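Local coordinates for acetyl-CoA acetyltransferase (Elizabethkingia anophelis NUHP1, PDB 6BN2), which probably catalyses the reversible condensation of two acetyl-CoA molecules into acetoacetyl-CoA and free CoA, as a thiolase, at residues A[17-22]-A[362-367]; A[10-15]-A[281-286]; A[63-68]-A[356-361]; A[35-40]-A[123-128]. All blocks are in the same frame, centred on the assembly; numbering follows the deposited sequence. Where two conformers were deposited one is given.

Interaction 1 (A[17-22]-A[362-367]); sequences AVRTPM and GSRIIV
Arg-19 and Arg-364 run alongside each other in the same direction and touch through their aliphatic parts. Arg-19 CD is 3.5 Å from Arg-364 CG. The two guanidinium planes are turned 59° apart, and Arg-19 NE and Arg-364 NE stay 5.0 Å from each other. Arg-364 bends at chi2 and chi3, which lays its chain along the extended Arg-19. Met-22 crosses Arg-364 at about a right angle, with its CE 3.9 Å from Arg-364 NE. Toward the start of the segment, Val-367 packs on the backbone: its CG1 meets Ala-17 O, and its CG2 lies 3.6 Å from Val-18 O. Ala-17 CB also touches Val-367 CG2.

The like charges have other partners. Arg-19 forms salt bridges with Asp-224 and Glu-205, which would be expected to offset the repulsion. Arg-364 NH1 bonds to Thr-368 OG1. Met-22 also packs on Pro-357, its side chain about 6 Å from that of His-356, the predicted proton acceptor.

Helix 358-375 belongs to the central helical layer of the thiolase fold, and Ala-17 and Arg-19 of the N-terminal sheet face it. Val-18 points away and packs on Ala-45 and Lys-48 of helix 34-48. Leu-264 of the neighbouring strand 258-268 also touches Val-367.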
loop_
_atom_site.group_PDB
_atom_site.type_symbol
_atom_site.label_atom_id
_atom_site.label_comp_id
_atom_site.label_asym_id
_atom_site.label_seq_id
_atom_site.Cartn_x
_atom_site.Cartn_y
_atom_site.Cartn_z
ATOM N N ALA A 17 -6.425 12.555 16.631
ATOM C CA ALA A 17 -5.627 12.922 15.460
ATOM C C ALA A 17 -4.354 13.601 15.932
ATOM O O ALA A 17 -4.425 14.657 16.575
ATOM C CB ALA A 17 -6.424 13.854 14.533
ATOM N N VAL A 18 -3.191 13.004 15.642
ATOM C CA VAL A 18 -1.925 13.567 16.120
ATOM C C VAL A 18 -0.856 13.417 15.045
ATOM O O VAL A 18 -1.023 12.707 14.049
ATOM C CB VAL A 18 -1.423 12.907 17.425
ATOM C CG1 VAL A 18 -2.467 12.968 18.524
ATOM C CG2 VAL A 18 -1.010 11.432 17.143
ATOM N N ARG A 19 0.270 14.099 15.269
ATOM C CA ARG A 19 1.412 13.977 14.369
ATOM C C ARG A 19 2.688 14.148 15.174
ATOM O O ARG A 19 2.686 14.835 16.192
ATOM C CB ARG A 19 1.377 15.040 13.265
ATOM C CG ARG A 19 1.478 16.487 13.823
ATOM C CD ARG A 19 1.502 17.414 12.643
ATOM N NE ARG A 19 1.746 18.832 12.915
ATOM C CZ ARG A 19 2.949 19.400 12.895
ATOM N NH1 ARG A 19 4.045 18.654 12.742
ATOM N NH2 ARG A 19 3.052 20.715 13.042
ATOM N N THR A 20 3.782 13.536 14.702
ATOM C CA THR A 20 5.095 13.906 15.221
ATOM C C THR A 20 5.458 15.305 14.716
ATOM O O THR A 20 4.891 15.786 13.730
ATOM C CB THR A 20 6.176 12.897 14.782
ATOM O OG1 THR A 20 6.430 13.038 13.375
ATOM C CG2 THR A 20 5.747 11.448 15.050
ATOM N N PRO A 21 6.421 15.977 15.354
ATOM C CA PRO A 21 7.055 17.100 14.664
ATOM C C PRO A 21 7.772 16.562 13.433
ATOM O O PRO A 21 8.065 15.369 13.328
ATOM C CB PRO A 21 8.050 17.663 15.701
ATOM C CG PRO A 21 7.853 16.855 16.982
ATOM C CD PRO A 21 7.189 15.569 16.547
ATOM N N MET A 22 8.064 17.445 12.490
ATOM C CA MET A 22 8.737 17.023 11.275
ATOM C C MET A 22 10.206 17.390 11.356
ATOM O O MET A 22 10.553 18.524 11.687
ATOM C CB MET A 22 8.068 17.627 10.044
ATOM C CG MET A 22 6.734 16.960 9.801
ATOM S SD MET A 22 5.841 17.653 8.434
ATOM C CE MET A 22 5.090 19.090 9.195
ATOM N N GLY A 362 -0.353 13.522 3.682
ATOM C CA GLY A 362 -1.769 13.473 3.356
ATOM C C GLY A 362 -2.674 13.287 4.557
ATOM O O GLY A 362 -3.815 13.771 4.559
ATOM N N SER A 363 -2.205 12.567 5.580
ATOM C CA SER A 363 -2.940 12.547 6.838
ATOM C C SER A 363 -2.555 13.703 7.754
ATOM O O SER A 363 -3.401 14.176 8.516
ATOM C CB SER A 363 -2.745 11.198 7.560
ATOM O OG SER A 363 -1.405 10.723 7.468
ATOM N N ARG A 364 -1.302 14.174 7.682
ATOM C CA ARG A 364 -0.873 15.289 8.522
ATOM C C ARG A 364 -1.749 16.522 8.292
ATOM O O ARG A 364 -2.156 17.195 9.253
ATOM C CB ARG A 364 0.606 15.579 8.238
ATOM C CG ARG A 364 1.318 16.424 9.306
ATOM C CD ARG A 364 0.943 17.912 9.211
ATOM N NE ARG A 364 1.408 18.520 7.960
ATOM C CZ ARG A 364 1.072 19.747 7.558
ATOM N NH1 ARG A 364 0.230 20.483 8.277
ATOM N NH2 ARG A 364 1.562 20.234 6.427
ATOM N N ILE A 365 -2.070 16.832 7.029
ATOM C CA ILE A 365 -2.873 18.032 6.787
ATOM C C ILE A 365 -4.305 17.876 7.306
ATOM O O ILE A 365 -4.946 18.881 7.626
ATOM C CB ILE A 365 -2.861 18.443 5.298
ATOM C CG1 ILE A 365 -3.490 17.386 4.389
ATOM C CG2 ILE A 365 -1.420 18.799 4.860
ATOM C CD1 ILE A 365 -3.592 17.867 2.909
ATOM N N ILE A 366 -4.807 16.643 7.446
ATOM C CA ILE A 366 -6.100 16.440 8.105
ATOM C C ILE A 366 -5.997 16.744 9.597
ATOM O O ILE A 366 -6.884 17.391 10.179
ATOM C CB ILE A 366 -6.599 15.004 7.875
ATOM C CG1 ILE A 366 -6.656 14.689 6.380
ATOM C CG2 ILE A 366 -7.981 14.840 8.489
ATOM C CD1 ILE A 366 -7.020 13.210 6.111
ATOM N N VAL A 367 -4.934 16.256 10.242
ATOM C CA VAL A 367 -4.687 16.561 11.654
ATOM C C VAL A 367 -4.663 18.070 11.862
ATOM O O VAL A 367 -5.338 18.613 12.751
ATOM C CB VAL A 367 -3.364 15.915 12.114
ATOM C CG1 VAL A 367 -3.056 16.287 13.581
ATOM C CG2 VAL A 367 -3.416 14.384 11.952
#

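Interaction 2 (A[10-15]-A[281-286]); sequences KEVFIV and AKIVSY
Phe-13 and Lys-282 face each other as a non-hydrogen-bonded pair at the seam between the two sheets of the layered thiolase fold. Here strand 12-24, at the edge of the N-terminal sheet, pairs antiparallel with strand 281-290, at the edge of the C-terminal sheet. The CA atoms of the pair are 4.4 Å apart. The pairing joins the N-terminal and C-terminal thiolase regions.

The tight side-chain packing lies on the face that holds Val-12, Ile-14, Ala-281 and Ile-283. Ile-14 and Ile-283 cross at about a right angle. Ile-14 CD1 is 3.8 Å from Ile-283 CG1, and Ile-283 CD1 also reaches Val-12 CG1. Leu-266 of strand 258-268 packs against all three of these side chains. Between the strands run two straight backbone bonds, Ile-283 N to Val-12 O and Ile-14 N to Ala-281 O, each 2.9 Å long. The return bond from Ala-281 N to Ile-14 O is weak, at 3.4 Å.

On the other face Phe-13 is buried against Lys-269 and Met-272 of helix 269-274, but Glu-11 and Lys-282 are partly exposed. Lys-282 has CG anti to its backbone N (chi1 174°) and stays extended. Its CB passes beside Phe-13 CE1, and its amine goes on to Glu-11. The salt bridge from Lys-282 NZ to Glu-11 OE2 uses the anti lone pair of that oxygen.

The strands also part toward Lys-10. There a water takes the place of a direct bond: it accepts from Val-12 N and donates to Ile-283 O at 2.6 Å.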
loop_
_atom_site.group_PDB
_atom_site.type_symbol
_atom_site.label_atom_id
_atom_site.label_comp_id
_atom_site.label_asym_id
_atom_site.label_seq_id
_atom_site.Cartn_x
_atom_site.Cartn_y
_atom_site.Cartn_z
ATOM N N LYS A 10 -23.445 4.465 7.245
ATOM C CA LYS A 10 -22.888 4.761 8.562
ATOM C C LYS A 10 -22.045 6.026 8.530
ATOM O O LYS A 10 -21.269 6.252 7.598
ATOM C CB LYS A 10 -21.989 3.617 9.040
ATOM C CG LYS A 10 -22.666 2.445 9.678
ATOM C CD LYS A 10 -21.613 1.563 10.314
ATOM C CE LYS A 10 -22.205 0.255 10.780
ATOM N NZ LYS A 10 -21.223 -0.514 11.585
ATOM N N GLU A 11 -22.146 6.818 9.586
ATOM C CA GLU A 11 -21.233 7.935 9.745
ATOM C C GLU A 11 -19.870 7.447 10.224
ATOM O O GLU A 11 -19.749 6.397 10.864
ATOM C CB GLU A 11 -21.801 8.951 10.739
ATOM C CG GLU A 11 -23.092 9.601 10.287
ATOM C CD GLU A 11 -23.753 10.387 11.405
ATOM O OE1 GLU A 11 -24.055 9.785 12.459
ATOM O OE2 GLU A 11 -23.958 11.604 11.232
ATOM N N VAL A 12 -18.836 8.220 9.902
ATOM C CA VAL A 12 -17.474 7.933 10.330
ATOM C C VAL A 12 -16.944 9.159 11.040
ATOM O O VAL A 12 -16.943 10.255 10.469
ATOM C CB VAL A 12 -16.555 7.582 9.148
ATOM C CG1 VAL A 12 -15.180 7.132 9.668
ATOM C CG2 VAL A 12 -17.217 6.504 8.303
ATOM N N PHE A 13 -16.493 8.974 12.270
ATOM C CA PHE A 13 -15.994 10.066 13.091
ATOM C C PHE A 13 -14.508 9.917 13.354
ATOM O O PHE A 13 -13.988 8.806 13.437
ATOM C CB PHE A 13 -16.736 10.107 14.418
ATOM C CG PHE A 13 -18.171 10.456 14.272
ATOM C CD1 PHE A 13 -18.568 11.790 14.293
ATOM C CD2 PHE A 13 -19.125 9.468 14.080
ATOM C CE1 PHE A 13 -19.901 12.127 14.139
ATOM C CE2 PHE A 13 -20.458 9.801 13.925
ATOM C CZ PHE A 13 -20.845 11.130 13.957
ATOM N N ILE A 14 -13.829 11.053 13.481
ATOM C CA ILE A 14 -12.426 11.096 13.882
ATOM C C ILE A 14 -12.417 11.397 15.366
ATOM O O ILE A 14 -12.881 12.468 15.782
ATOM C CB ILE A 14 -11.644 12.163 13.100
ATOM C CG1 ILE A 14 -11.648 11.832 11.603
ATOM C CG2 ILE A 14 -10.205 12.248 13.623
ATOM C CD1 ILE A 14 -11.227 13.021 10.738
ATOM N N VAL A 15 -11.917 10.457 16.171
ATOM C CA VAL A 15 -11.943 10.636 17.621
ATOM C C VAL A 15 -10.588 11.066 18.174
ATOM O O VAL A 15 -10.528 11.557 19.309
ATOM C CB VAL A 15 -12.458 9.371 18.353
ATOM C CG1 VAL A 15 -13.955 9.166 18.076
ATOM C CG2 VAL A 15 -11.656 8.126 17.992
ATOM N N ALA A 281 -14.289 15.468 14.925
ATOM C CA ALA A 281 -14.804 15.878 13.630
ATOM C C ALA A 281 -15.492 14.677 12.998
ATOM O O ALA A 281 -15.279 13.533 13.405
ATOM C CB ALA A 281 -13.685 16.387 12.710
ATOM N N LYS A 282 -16.317 14.955 12.000
ATOM C CA LYS A 282 -16.987 13.922 11.216
ATOM C C LYS A 282 -16.416 13.948 9.809
ATOM O O LYS A 282 -16.164 15.022 9.263
ATOM C CB LYS A 282 -18.504 14.184 11.188
ATOM C CG LYS A 282 -19.290 13.254 10.281
ATOM C CD LYS A 282 -20.786 13.551 10.433
ATOM C CE LYS A 282 -21.562 13.203 9.177
ATOM N NZ LYS A 282 -23.030 13.433 9.375
ATOM N N ILE A 283 -16.179 12.777 9.220
ATOM C CA ILE A 283 -15.773 12.733 7.816
ATOM C C ILE A 283 -17.039 12.838 6.976
ATOM O O ILE A 283 -17.936 12.002 7.091
ATOM C CB ILE A 283 -14.989 11.455 7.490
ATOM C CG1 ILE A 283 -13.639 11.479 8.220
ATOM C CG2 ILE A 283 -14.769 11.341 5.974
ATOM C CD1 ILE A 283 -12.837 10.162 8.103
ATOM N N VAL A 284 -17.131 13.879 6.155
ATOM C CA VAL A 284 -18.350 14.110 5.383
ATOM C C VAL A 284 -18.301 13.380 4.045
ATOM O O VAL A 284 -19.263 12.700 3.666
ATOM C CB VAL A 284 -18.570 15.618 5.181
ATOM C CG1 VAL A 284 -19.803 15.859 4.324
ATOM C CG2 VAL A 284 -18.700 16.327 6.534
ATOM N N SER A 285 -17.180 13.521 3.336
ATOM C CA SER A 285 -17.002 12.929 2.017
ATOM C C SER A 285 -15.525 12.958 1.655
ATOM O O SER A 285 -14.703 13.587 2.332
ATOM C CB SER A 285 -17.808 13.674 0.955
ATOM O OG SER A 285 -17.287 14.995 0.832
ATOM N N TYR A 286 -15.203 12.288 0.552
ATOM C CA TYR A 286 -13.821 12.229 0.088
ATOM C C TYR A 286 -13.856 11.790 -1.365
ATOM O O TYR A 286 -14.864 11.260 -1.845
ATOM C CB TYR A 286 -12.950 11.263 0.935
ATOM C CG TYR A 286 -13.714 10.000 1.219
ATOM C CD1 TYR A 286 -13.793 8.994 0.261
ATOM C CD2 TYR A 286 -14.425 9.846 2.401
ATOM C CE1 TYR A 286 -14.561 7.869 0.473
ATOM C CE2 TYR A 286 -15.193 8.716 2.627
ATOM C CZ TYR A 286 -15.255 7.737 1.658
ATOM O OH TYR A 286 -16.042 6.617 1.847
HETATM O O HOH W 1 -19.715 10.396 8.189
#

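Interaction 3 (A[63-68]-A[356-361])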
loop_
_atom_site.group_PDB
_atom_site.type_symbol
_atom_site.label_atom_id
_atom_site.label_comp_id
_atom_site.label_asym_id
_atom_site.label_seq_id
_atom_site.Cartn_x
_atom_site.Cartn_y
_atom_site.Cartn_z
ATOM N N ASN A 63 2.921 5.112 3.239
ATOM C CA ASN A 63 4.375 4.957 3.305
ATOM C C ASN A 63 4.876 4.815 1.872
ATOM O O ASN A 63 4.592 3.805 1.236
ATOM C CB ASN A 63 4.680 3.730 4.167
ATOM C CG ASN A 63 6.154 3.551 4.505
ATOM O OD1 ASN A 63 7.011 4.447 4.365
ATOM N ND2 ASN A 63 6.451 2.379 4.979
ATOM N N VAL A 64 5.549 5.837 1.334
ATOM C CA VAL A 64 5.847 5.844 -0.096
ATOM C C VAL A 64 7.127 5.076 -0.393
ATOM O O VAL A 64 7.244 4.420 -1.444
ATOM C CB VAL A 64 5.949 7.285 -0.605
ATOM C CG1 VAL A 64 6.323 7.291 -2.094
ATOM C CG2 VAL A 64 4.613 7.989 -0.379
ATOM N N LEU A 65 8.107 5.154 0.508
ATOM C CA LEU A 65 9.470 4.687 0.241
ATOM C C LEU A 65 9.788 3.604 1.266
ATOM O O LEU A 65 10.362 3.860 2.329
ATOM C CB LEU A 65 10.466 5.889 0.289
ATOM C CG LEU A 65 10.085 6.938 -0.761
ATOM C CD1 LEU A 65 10.801 8.252 -0.510
ATOM C CD2 LEU A 65 10.365 6.435 -2.191
ATOM N N GLN A 66 9.362 2.382 0.950
ATOM C CA GLN A 66 9.376 1.278 1.906
ATOM C C GLN A 66 10.693 0.509 1.914
ATOM O O GLN A 66 10.870 -0.368 2.763
ATOM C CB GLN A 66 8.222 0.323 1.587
ATOM C CG GLN A 66 6.858 1.044 1.704
ATOM C CD GLN A 66 5.675 0.257 1.174
ATOM O OE1 GLN A 66 5.790 -0.923 0.839
ATOM N NE2 GLN A 66 4.512 0.917 1.097
ATOM N N ALA A 67 11.609 0.814 0.994
ATOM C CA ALA A 67 12.801 -0.011 0.846
ATOM C C ALA A 67 13.643 0.014 2.110
ATOM O O ALA A 67 13.972 1.086 2.644
ATOM C CB ALA A 67 13.646 0.470 -0.339
ATOM N N GLY A 68 14.024 -1.182 2.564
ATOM C CA GLY A 68 14.904 -1.330 3.697
ATOM C C GLY A 68 14.255 -1.111 5.042
ATOM O O GLY A 68 14.957 -1.194 6.062
ATOM N N HIS A 356 7.671 18.000 4.499
ATOM C CA HIS A 356 6.847 17.156 3.639
ATOM C C HIS A 356 7.396 15.724 3.597
ATOM O O HIS A 356 8.013 15.304 2.613
ATOM C CB HIS A 356 6.789 17.780 2.240
ATOM C CG HIS A 356 5.951 17.035 1.260
ATOM N ND1 HIS A 356 4.937 16.176 1.639
ATOM C CD2 HIS A 356 5.976 17.019 -0.093
ATOM C CE1 HIS A 356 4.380 15.658 0.555
ATOM N NE2 HIS A 356 4.984 16.165 -0.505
ATOM N N PRO A 357 7.167 14.922 4.680
ATOM C CA PRO A 357 7.475 13.481 4.627
ATOM C C PRO A 357 6.397 12.792 3.816
ATOM O O PRO A 357 5.243 12.731 4.246
ATOM C CB PRO A 357 7.435 13.051 6.107
ATOM C CG PRO A 357 7.194 14.376 6.930
ATOM C CD PRO A 357 6.518 15.294 5.946
ATOM N N LEU A 358 6.761 12.304 2.620
ATOM C CA LEU A 358 5.751 12.024 1.593
ATOM C C LEU A 358 4.550 11.241 2.129
ATOM O O LEU A 358 3.400 11.661 1.963
ATOM C CB LEU A 358 6.376 11.245 0.425
ATOM C CG LEU A 358 7.639 11.827 -0.215
ATOM C CD1 LEU A 358 8.005 10.952 -1.447
ATOM C CD2 LEU A 358 7.459 13.283 -0.617
ATOM N N GLY A 359 4.796 10.077 2.740
ATOM C CA GLY A 359 3.694 9.189 3.099
ATOM C C GLY A 359 2.858 9.654 4.269
ATOM O O GLY A 359 1.768 9.111 4.473
ATOM N N SER A 360 3.324 10.664 5.012
ATOM C CA SER A 360 2.595 11.194 6.156
ATOM C C SER A 360 1.801 12.447 5.830
ATOM O O SER A 360 0.766 12.681 6.458
ATOM C CB SER A 360 3.584 11.494 7.300
ATOM O OG SER A 360 2.931 12.148 8.393
ATOM N N SER A 361 2.240 13.255 4.859
ATOM C CA SER A 361 1.635 14.579 4.673
ATOM C C SER A 361 0.129 14.528 4.416
ATOM O O SER A 361 -0.597 15.434 4.838
ATOM C CB SER A 361 2.331 15.314 3.533
ATOM O OG SER A 361 3.645 15.676 3.951
#
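Val-64 has CG1 anti to its backbone N (chi1 177°), which leaves CG2 beside that N and directed at the start of helix 358-375. Leu-358 has CG anti to its carbonyl carbon (chi1 -52°), and its CD1 is brought to the residues of the 63-68 loop. Val-64 CG2 rests 3.8 Å from Leu-358 CB and equally close to Gly-359 N. Val-64 CG1 and Leu-65 CD1 both meet Leu-358 CD1, the latter at 4.0 Å. Gly-359 CA comes to 4.3 Å from Asn-63 CA. A CB on Gly-359 would run into that Asn-63 CA, so the glycine permits the close approach.

Glu-124 of strand 117-125 positions the loop, since its carboxylate accepts from the backbone N of Val-64 and of Leu-65. At the helix start, Pro-357 O accepts from both Ser-360 N and Ser-361 N.

The other branch of Leu-358 turns toward His-356, the predicted proton acceptor. Its CD2 lies 3.8 Å above one face of the His-356 ring, toward the rim. Ser-361 OG bonds to His-356 ND1 at 2.7 Å, in the ring plane, and this would fix the ring's rotation. His-356 belongs to the Gly-His-Pro motif characteristic of thiolase active sites.

Interaction 4 (A[35-40]-A[123-128]); sequences TQLGAV and MENMSQ
Met-123 packs against Gly-38 and Thr-35 where helix 34-48 lies on the N-terminal sheet of the layered thiolase fold, on the face away from the central helix 358-375. Residues 123-125 belong to strand 117-125 of that sheet. The short axes approach to 7.1 Å and run 141° apart, so helix and strand point in largely opposing directions.

Apolar packing carries the contact. Met-123 CG sits in the crowded position between the backbone N and the carbonyl carbon (chi1 61°), and the chain is extended beyond it. This slides the thioether along the helix face turned to the sheet. Met-123 SD meets Thr-35 CA at 4.0 Å and Gly-38 CA at 4.1 Å. The bare Gly-38 leaves room for this sulfur. Pro-73 and Ala-77 of helix 73-80 also touch Met-123. Leu-37 reaches the next residues of the strand, with its CD1 3.9 Å from Glu-124 O. Leu-37 also touches Ala-261 of the neighbouring strand 258-268.

Polar groups work around this core. The side chain of Glu-124 leaves from the other side of the strand. Its carboxylate accepts from Val-64 N and Leu-65 N, and it also packs on Leu-358. Asn-125 starts toward the helix, and Leu-37 CD1 comes to 4.2 Å from its ND2. That amide nitrogen donates to Val-32 O and Leu-29 O, in the chain just before helix 34-48. The carboxamide oxygen faces the turn at 125-128: Gln-128 N makes a weak, bent bond to Asn-125 OD1, 2.9 Å long with an angle of 128° at the hydrogen.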
loop_
_atom_site.group_PDB
_atom_site.type_symbol
_atom_site.label_atom_id
_atom_site.label_comp_id
_atom_site.label_asym_id
_atom_site.label_seq_id
_atom_site.Cartn_x
_atom_site.Cartn_y
_atom_site.Cartn_z
ATOM N N THR A 35 9.108 3.469 10.621
ATOM C CA THR A 35 8.157 2.638 11.363
ATOM C C THR A 35 8.085 3.039 12.827
ATOM O O THR A 35 7.019 2.925 13.441
ATOM C CB THR A 35 8.518 1.153 11.239
ATOM O OG1 THR A 35 9.875 0.945 11.649
ATOM C CG2 THR A 35 8.332 0.656 9.780
ATOM N N GLN A 36 9.204 3.506 13.397
ATOM C CA GLN A 36 9.167 3.973 14.774
ATOM C C GLN A 36 8.475 5.329 14.871
ATOM O O GLN A 36 7.759 5.584 15.842
ATOM C CB GLN A 36 10.584 4.013 15.345
ATOM C CG GLN A 36 10.728 4.726 16.675
ATOM C CD GLN A 36 9.980 4.103 17.842
ATOM O OE1 GLN A 36 9.502 2.977 17.776
ATOM N NE2 GLN A 36 9.904 4.849 18.948
ATOM N N LEU A 37 8.665 6.209 13.875
ATOM C CA LEU A 37 7.878 7.439 13.851
ATOM C C LEU A 37 6.392 7.117 13.751
ATOM O O LEU A 37 5.570 7.731 14.442
ATOM C CB LEU A 37 8.318 8.341 12.690
ATOM C CG LEU A 37 9.768 8.821 12.770
ATOM C CD1 LEU A 37 10.151 9.562 11.483
ATOM C CD2 LEU A 37 9.973 9.734 13.978
ATOM N N GLY A 38 6.035 6.118 12.931
ATOM C CA GLY A 38 4.643 5.691 12.883
ATOM C C GLY A 38 4.160 5.182 14.230
ATOM O O GLY A 38 3.037 5.476 14.647
ATOM N N ALA A 39 5.004 4.407 14.923
ATOM C CA ALA A 39 4.653 3.926 16.260
ATOM C C ALA A 39 4.380 5.078 17.222
ATOM O O ALA A 39 3.430 5.017 18.012
ATOM C CB ALA A 39 5.769 3.040 16.809
ATOM N N VAL A 40 5.213 6.123 17.182
ATOM C CA VAL A 40 5.014 7.269 18.071
ATOM C C VAL A 40 3.677 7.938 17.782
ATOM O O VAL A 40 2.932 8.308 18.707
ATOM C CB VAL A 40 6.182 8.266 17.927
ATOM C CG1 VAL A 40 5.865 9.561 18.689
ATOM C CG2 VAL A 40 7.493 7.646 18.452
ATOM N N MET A 123 3.601 7.646 7.376
ATOM C CA MET A 123 4.925 7.718 7.972
ATOM C C MET A 123 5.961 7.759 6.858
ATOM O O MET A 123 5.781 7.136 5.808
ATOM C CB MET A 123 5.169 6.504 8.894
ATOM C CG MET A 123 5.102 5.149 8.156
ATOM S SD MET A 123 4.916 3.778 9.321
ATOM C CE MET A 123 4.671 2.385 8.171
ATOM N N GLU A 124 7.065 8.458 7.114
ATOM C CA GLU A 124 8.141 8.490 6.136
ATOM C C GLU A 124 9.414 8.916 6.841
ATOM O O GLU A 124 9.405 9.854 7.642
ATOM C CB GLU A 124 7.841 9.461 4.982
ATOM C CG GLU A 124 8.525 9.041 3.671
ATOM C CD GLU A 124 7.769 7.902 2.981
ATOM O OE1 GLU A 124 6.597 8.118 2.580
ATOM O OE2 GLU A 124 8.333 6.796 2.871
ATOM N N ASN A 125 10.511 8.240 6.529
ATOM C CA ASN A 125 11.822 8.762 6.901
ATOM C C ASN A 125 12.614 8.869 5.605
ATOM O O ASN A 125 13.169 7.881 5.115
ATOM C CB ASN A 125 12.520 7.893 7.938
ATOM C CG ASN A 125 13.782 8.548 8.433
ATOM O OD1 ASN A 125 14.603 8.957 7.625
ATOM N ND2 ASN A 125 13.911 8.725 9.753
ATOM N N MET A 126 12.625 10.070 5.035
ATOM C CA MET A 126 13.301 10.256 3.763
ATOM C C MET A 126 14.811 10.198 3.938
ATOM O O MET A 126 15.512 9.763 3.018
ATOM C CB MET A 126 12.818 11.563 3.144
ATOM C CG MET A 126 11.302 11.478 2.913
ATOM S SD MET A 126 10.536 12.902 2.102
ATOM C CE MET A 126 11.108 12.718 0.402
ATOM N N SER A 127 15.309 10.556 5.133
ATOM C CA SER A 127 16.743 10.470 5.421
ATOM C C SER A 127 17.272 9.045 5.289
ATOM O O SER A 127 18.455 8.848 4.977
ATOM C CB SER A 127 17.024 10.972 6.839
ATOM O OG SER A 127 16.599 12.309 7.025
ATOM N N GLN A 128 16.440 8.049 5.567
ATOM C CA GLN A 128 16.880 6.654 5.612
ATOM C C GLN A 128 16.596 5.885 4.326
ATOM O O GLN A 128 16.846 4.671 4.277
ATOM C CB GLN A 128 16.253 5.937 6.810
ATOM C CG GLN A 128 16.826 6.415 8.169
ATOM C CD GLN A 128 16.405 5.521 9.337
ATOM O OE1 GLN A 128 15.697 4.526 9.156
ATOM N NE2 GLN A 128 16.828 5.891 10.547
#

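Interactions 1 and 2 share strand 12-24, and their centres are about 17 Å apart. Interaction 2 pairs the edge strands of the N- and C-terminal sheets. Interactions 1 and 4 pack helices 358-375 and 34-48 on the two faces of the N-terminal sheet. Interactions 1 and 3 share helix 358-375 and touch through Met-22 and Pro-357. Interactions 3 and 4 are the nearest pair, with centres about 8 Å apart, and are joined through Glu-124. Along the chain, interactions 3 and 4 fall inside the loop closed by interaction 1, while interactions 1 and 2 cross. Interactions 1, 2 and 3 thus unite the two thiolase regions, interaction 3 beside the predicted active site.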